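Local coordinates for Serine/threonine/tyrosine-interacting protein (Homo sapiens, PDB 2R0B) that lacks phosphatase activity, serves as a nuclear anchor for the kinases ERK1 and ERK2, and blocks assembly of FBXW7 into its ubiquitin ligase, at residues P11-G16 with G91-H96; I64-V69 with G100-A105. All coordinates share one frame; numbering follows the deposited sequence.

Both contacts lie in the phosphatase-like domain of STYX, whose sulfate-binding loop is consistent with the active-site loop of catalytic relatives. Contact 1 joins two parallel strands in the interior of the sheet; contact 2 joins the loop 64-69 to the phosphate-binding loop and the start of helix 103-116. Their centres are about 17 Å apart, on opposite sides of the chain's centre, yet they share a border. Contact 1 supplies strand 93-96, which runs into the sulfate loop, and the surface against which the first turn of helix 103-116 packs: Ser104 CB lies 3.6 Å from Leu15 CD1 and 3.8 Å from His96 C.

Contact 1. Residues P11-G16 with G91-H96; sequences PGLFLG and GKVLVH
Strands 13-16 and 93-96 run parallel at an angle of 24°, Leu13 beside Val93 and Gly16 beside His96, in the central sheet of the dual-specificity phosphatase fold. Four backbone hydrogen bonds join them. Val93 N bonds Gly12 O at 2.9 Å, and Val95 N reaches Phe14 O at 2.8 Å with an almost straight N-H. In the other direction Phe14 N and Gly16 N give to Val93 O and Val95 O. Leu13 and Val95 share one face, where Leu13 CD1 meets Val95 CG2 at 3.8 Å; branched, apolar residues suit this side because helices 76-88 and 103-116 pack on it. Leu13 has CG anti to the backbone N (chi1 177°), which carries CD1 across to the neighbouring strand. On the other face the Phe14 ring turns its edge to Val93 O. Leu94 CD1 comes 4.0 Å from Gly16 N, and a CB on Gly16 would lie close against that methyl. Gly12 has phi 84°, where a CB would jam against the carbonyl oxygen of Pro11. Lys92 lays its aliphatic part along Gly12, CD 3.9 Å from Gly12 CA and 4.2 Å from Phe14 CE2 at the ring edge. An alanine in place of Lys92 would probably leave both without the cover of CG and CD. At the far end, His96 CB sits 3.3 Å from Gly16 O.

Contact 2. Residues I64-V69 with G100-A105; sequences IADNPV and GISRSA. With SO4 (sulfate ion), chain B.
Ser102 and Asp66 meet tip to tip: the hydroxyl OG gives a hydrogen bond to Asp66 OD1 at 2.7 Å, reaching it on the syn side but 32° out of the carboxylate plane. Asp66 has CG anti to the backbone N (chi1 -175°), which carries the carboxylate to that hydroxyl. Beside them the guanidinium of Arg103 is held at its edge, NH1 giving to Ile64 O at 2.9 Å. Asp66 CB lies over one face of the guanidinium, 3.5 Å from Arg103 NE, and Ile64 CG2 packs 3.8 Å from Arg103 CD. Arginine suits this place because its flat group serves two sides at once: while NH1 faces the loop, NE bonds sulfate O2 at 2.8 Å and NH2 bonds O3. Backbone N-H groups of Ile101, Ser102, Arg103 and Ser104 grip the same ion, Asn98 N and Ala99 N complete the ring, and Ser104 OG is hydrogen-bonded to sulfate O4 (2.7 Å). The nearby helix start would be expected to add to the pull on the anion. Further out, Glu45 forms a salt bridge with Arg103 NH1, and Asn137 ties to both polar partners, its backbone N bonding Ser102 OG and its ND2 Asp66 OD1. Residues 100-105 belong to the phosphate-binding loop (P-loop) of the protein tyrosine phosphatases, Arg103 being the signature arginine; facing it, 64-69 corresponds to the loop that carries the general acid in active relatives, probably at Asp66.

Contact 1. Residues P11-G16 with G91-H96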
# COMPACT_ATOMS: atom_id res chain seq x y z
N PRO A 11 4.18 4.20 -11.96
CA PRO A 11 5.37 3.43 -12.32
C PRO A 11 6.11 2.81 -11.13
O PRO A 11 6.63 3.53 -10.27
CB PRO A 11 6.22 4.44 -13.06
CG PRO A 11 5.24 5.39 -13.64
CD PRO A 11 4.15 5.53 -12.61
N GLY A 12 6.15 1.48 -11.08
CA GLY A 12 6.88 0.80 -10.02
C GLY A 12 6.15 0.61 -8.69
O GLY A 12 6.73 0.06 -7.75
N LEU A 13 4.89 1.01 -8.61
CA LEU A 13 4.13 0.86 -7.35
C LEU A 13 2.85 0.12 -7.64
O LEU A 13 2.02 0.61 -8.41
CB LEU A 13 3.84 2.22 -6.71
CG LEU A 13 3.00 2.25 -5.43
CD1 LEU A 13 3.74 1.56 -4.30
CD2 LEU A 13 2.61 3.68 -5.04
N PHE A 14 2.69 -1.05 -7.03
CA PHE A 14 1.58 -1.94 -7.28
C PHE A 14 0.73 -2.05 -6.01
O PHE A 14 1.25 -1.93 -4.90
CB PHE A 14 2.08 -3.35 -7.64
CG PHE A 14 2.87 -3.42 -8.92
CD1 PHE A 14 2.32 -4.01 -10.06
CD2 PHE A 14 4.18 -2.93 -8.99
CE1 PHE A 14 3.05 -4.12 -11.24
CE2 PHE A 14 4.92 -3.03 -10.19
CZ PHE A 14 4.34 -3.61 -11.31
N LEU A 15 -0.56 -2.31 -6.20
CA LEU A 15 -1.51 -2.42 -5.09
C LEU A 15 -2.34 -3.67 -5.28
O LEU A 15 -2.87 -3.91 -6.37
CB LEU A 15 -2.44 -1.19 -5.07
CG LEU A 15 -3.65 -1.19 -4.11
CD1 LEU A 15 -3.27 -1.26 -2.64
CD2 LEU A 15 -4.58 0.01 -4.38
N GLY A 16 -2.48 -4.48 -4.23
CA GLY A 16 -3.14 -5.78 -4.39
C GLY A 16 -3.74 -6.28 -3.10
O GLY A 16 -3.52 -5.70 -2.05
N GLY A 91 14.10 -0.35 -7.83
CA GLY A 91 13.25 -1.42 -7.32
C GLY A 91 11.78 -1.12 -7.58
O GLY A 91 11.42 -0.05 -8.08
N LYS A 92 10.93 -2.08 -7.23
CA LYS A 92 9.48 -1.91 -7.37
C LYS A 92 8.78 -2.45 -6.13
O LYS A 92 9.27 -3.38 -5.49
CB LYS A 92 8.97 -2.56 -8.66
CG LYS A 92 9.67 -2.00 -9.90
CD LYS A 92 8.92 -2.26 -11.16
CE LYS A 92 9.80 -1.88 -12.36
NZ LYS A 92 10.91 -2.84 -12.59
N VAL A 93 7.66 -1.83 -5.79
CA VAL A 93 7.01 -2.06 -4.50
C VAL A 93 5.59 -2.59 -4.70
O VAL A 93 4.78 -2.03 -5.46
CB VAL A 93 6.95 -0.77 -3.66
CG1 VAL A 93 6.31 -1.05 -2.31
CG2 VAL A 93 8.35 -0.13 -3.48
N LEU A 94 5.28 -3.69 -4.01
CA LEU A 94 3.90 -4.14 -3.93
C LEU A 94 3.37 -3.76 -2.55
O LEU A 94 3.99 -4.10 -1.53
CB LEU A 94 3.80 -5.66 -4.13
CG LEU A 94 2.46 -6.31 -3.71
CD1 LEU A 94 1.26 -5.74 -4.50
CD2 LEU A 94 2.55 -7.84 -3.86
N VAL A 95 2.26 -3.03 -2.50
CA VAL A 95 1.57 -2.76 -1.23
C VAL A 95 0.31 -3.63 -1.20
O VAL A 95 -0.53 -3.54 -2.10
CB VAL A 95 1.13 -1.30 -1.10
CG1 VAL A 95 0.46 -1.09 0.28
CG2 VAL A 95 2.32 -0.37 -1.29
N HIS A 96 0.17 -4.47 -0.18
CA HIS A 96 -1.00 -5.32 -0.09
C HIS A 96 -1.58 -5.33 1.31
O HIS A 96 -0.86 -5.10 2.30
CB HIS A 96 -0.72 -6.76 -0.62
CG HIS A 96 0.00 -7.64 0.35
ND1 HIS A 96 -0.62 -8.19 1.46
CD2 HIS A 96 1.29 -8.07 0.39
CE1 HIS A 96 0.26 -8.92 2.13
NE2 HIS A 96 1.42 -8.87 1.50

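Contact 2. Residues I64-V69 with G100-A105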
# COMPACT_ATOMS: atom_id res chain seq x y z
N ILE A 64 -2.06 -3.35 11.43
CA ILE A 64 -3.08 -2.30 11.31
C ILE A 64 -4.46 -2.93 11.17
O ILE A 64 -4.62 -3.84 10.34
CB ILE A 64 -2.83 -1.41 10.04
CG1 ILE A 64 -1.51 -0.62 10.19
CG2 ILE A 64 -4.04 -0.46 9.79
CD1 ILE A 64 -1.04 0.13 8.99
N ALA A 65 -5.43 -2.47 11.96
CA ALA A 65 -6.84 -2.87 11.79
C ALA A 65 -7.57 -1.99 10.79
O ALA A 65 -7.30 -0.78 10.71
CB ALA A 65 -7.54 -2.81 13.12
N ASP A 66 -8.49 -2.58 10.03
CA ASP A 66 -9.34 -1.81 9.12
C ASP A 66 -10.58 -1.25 9.81
O ASP A 66 -11.68 -1.79 9.70
CB ASP A 66 -9.73 -2.61 7.87
CG ASP A 66 -10.51 -1.78 6.86
OD1 ASP A 66 -10.31 -0.55 6.83
OD2 ASP A 66 -11.32 -2.36 6.09
N ASN A 67 -10.38 -0.19 10.59
CA ASN A 67 -11.50 0.49 11.22
C ASN A 67 -11.24 1.99 11.36
O ASN A 67 -10.08 2.40 11.42
CB ASN A 67 -11.94 -0.17 12.52
CG ASN A 67 -10.99 0.06 13.66
OD1 ASN A 67 -10.85 1.19 14.15
ND2 ASN A 67 -10.38 -1.00 14.14
N PRO A 68 -12.31 2.80 11.39
CA PRO A 68 -12.14 4.27 11.39
C PRO A 68 -11.37 4.90 12.56
O PRO A 68 -10.96 6.07 12.46
CB PRO A 68 -13.57 4.81 11.27
CG PRO A 68 -14.50 3.66 11.51
CD PRO A 68 -13.72 2.38 11.35
N VAL A 69 -11.17 4.18 13.66
CA VAL A 69 -10.37 4.78 14.73
C VAL A 69 -8.91 4.32 14.76
O VAL A 69 -8.10 4.82 15.54
CB VAL A 69 -11.04 4.64 16.12
CG1 VAL A 69 -12.53 4.97 16.03
CG2 VAL A 69 -10.85 3.25 16.68
N GLY A 100 -7.19 -5.37 -0.30
CA GLY A 100 -6.68 -4.34 -1.21
C GLY A 100 -7.73 -3.25 -1.43
O GLY A 100 -7.86 -2.70 -2.54
N ILE A 101 -8.47 -2.92 -0.39
CA ILE A 101 -9.58 -1.97 -0.53
C ILE A 101 -9.42 -0.73 0.33
O ILE A 101 -9.65 0.39 -0.13
CB ILE A 101 -10.93 -2.64 -0.25
CG1 ILE A 101 -11.21 -3.66 -1.36
CG2 ILE A 101 -12.06 -1.60 -0.11
CD1 ILE A 101 -12.52 -4.41 -1.21
N SER A 102 -9.07 -0.94 1.60
CA SER A 102 -9.13 0.14 2.57
C SER A 102 -7.79 0.54 3.16
O SER A 102 -7.33 1.65 2.90
CB SER A 102 -10.11 -0.18 3.69
OG SER A 102 -10.14 0.91 4.60
N ARG A 103 -7.18 -0.31 3.98
CA ARG A 103 -5.84 -0.02 4.53
C ARG A 103 -4.74 0.17 3.45
O ARG A 103 -4.03 1.20 3.39
CB ARG A 103 -5.41 -1.15 5.49
CG ARG A 103 -6.35 -1.33 6.73
CD ARG A 103 -6.12 -2.62 7.50
NE ARG A 103 -6.60 -3.78 6.75
CZ ARG A 103 -6.56 -5.04 7.18
NH1 ARG A 103 -6.11 -5.33 8.41
NH2 ARG A 103 -7.02 -6.01 6.40
N SER A 104 -4.60 -0.85 2.61
CA SER A 104 -3.59 -0.83 1.57
C SER A 104 -3.79 0.36 0.61
O SER A 104 -2.82 1.09 0.30
CB SER A 104 -3.58 -2.16 0.83
OG SER A 104 -4.88 -2.46 0.40
N ALA A 105 -5.04 0.59 0.21
CA ALA A 105 -5.35 1.71 -0.67
C ALA A 105 -4.98 3.02 -0.00
O ALA A 105 -4.41 3.90 -0.65
CB ALA A 105 -6.82 1.73 -1.06
S SO4 B . -7.50 -3.87 3.20
O1 SO4 B . -8.65 -3.77 2.30
O2 SO4 B . -7.81 -3.04 4.35
O3 SO4 B . -7.32 -5.23 3.69
O4 SO4 B . -6.27 -3.43 2.54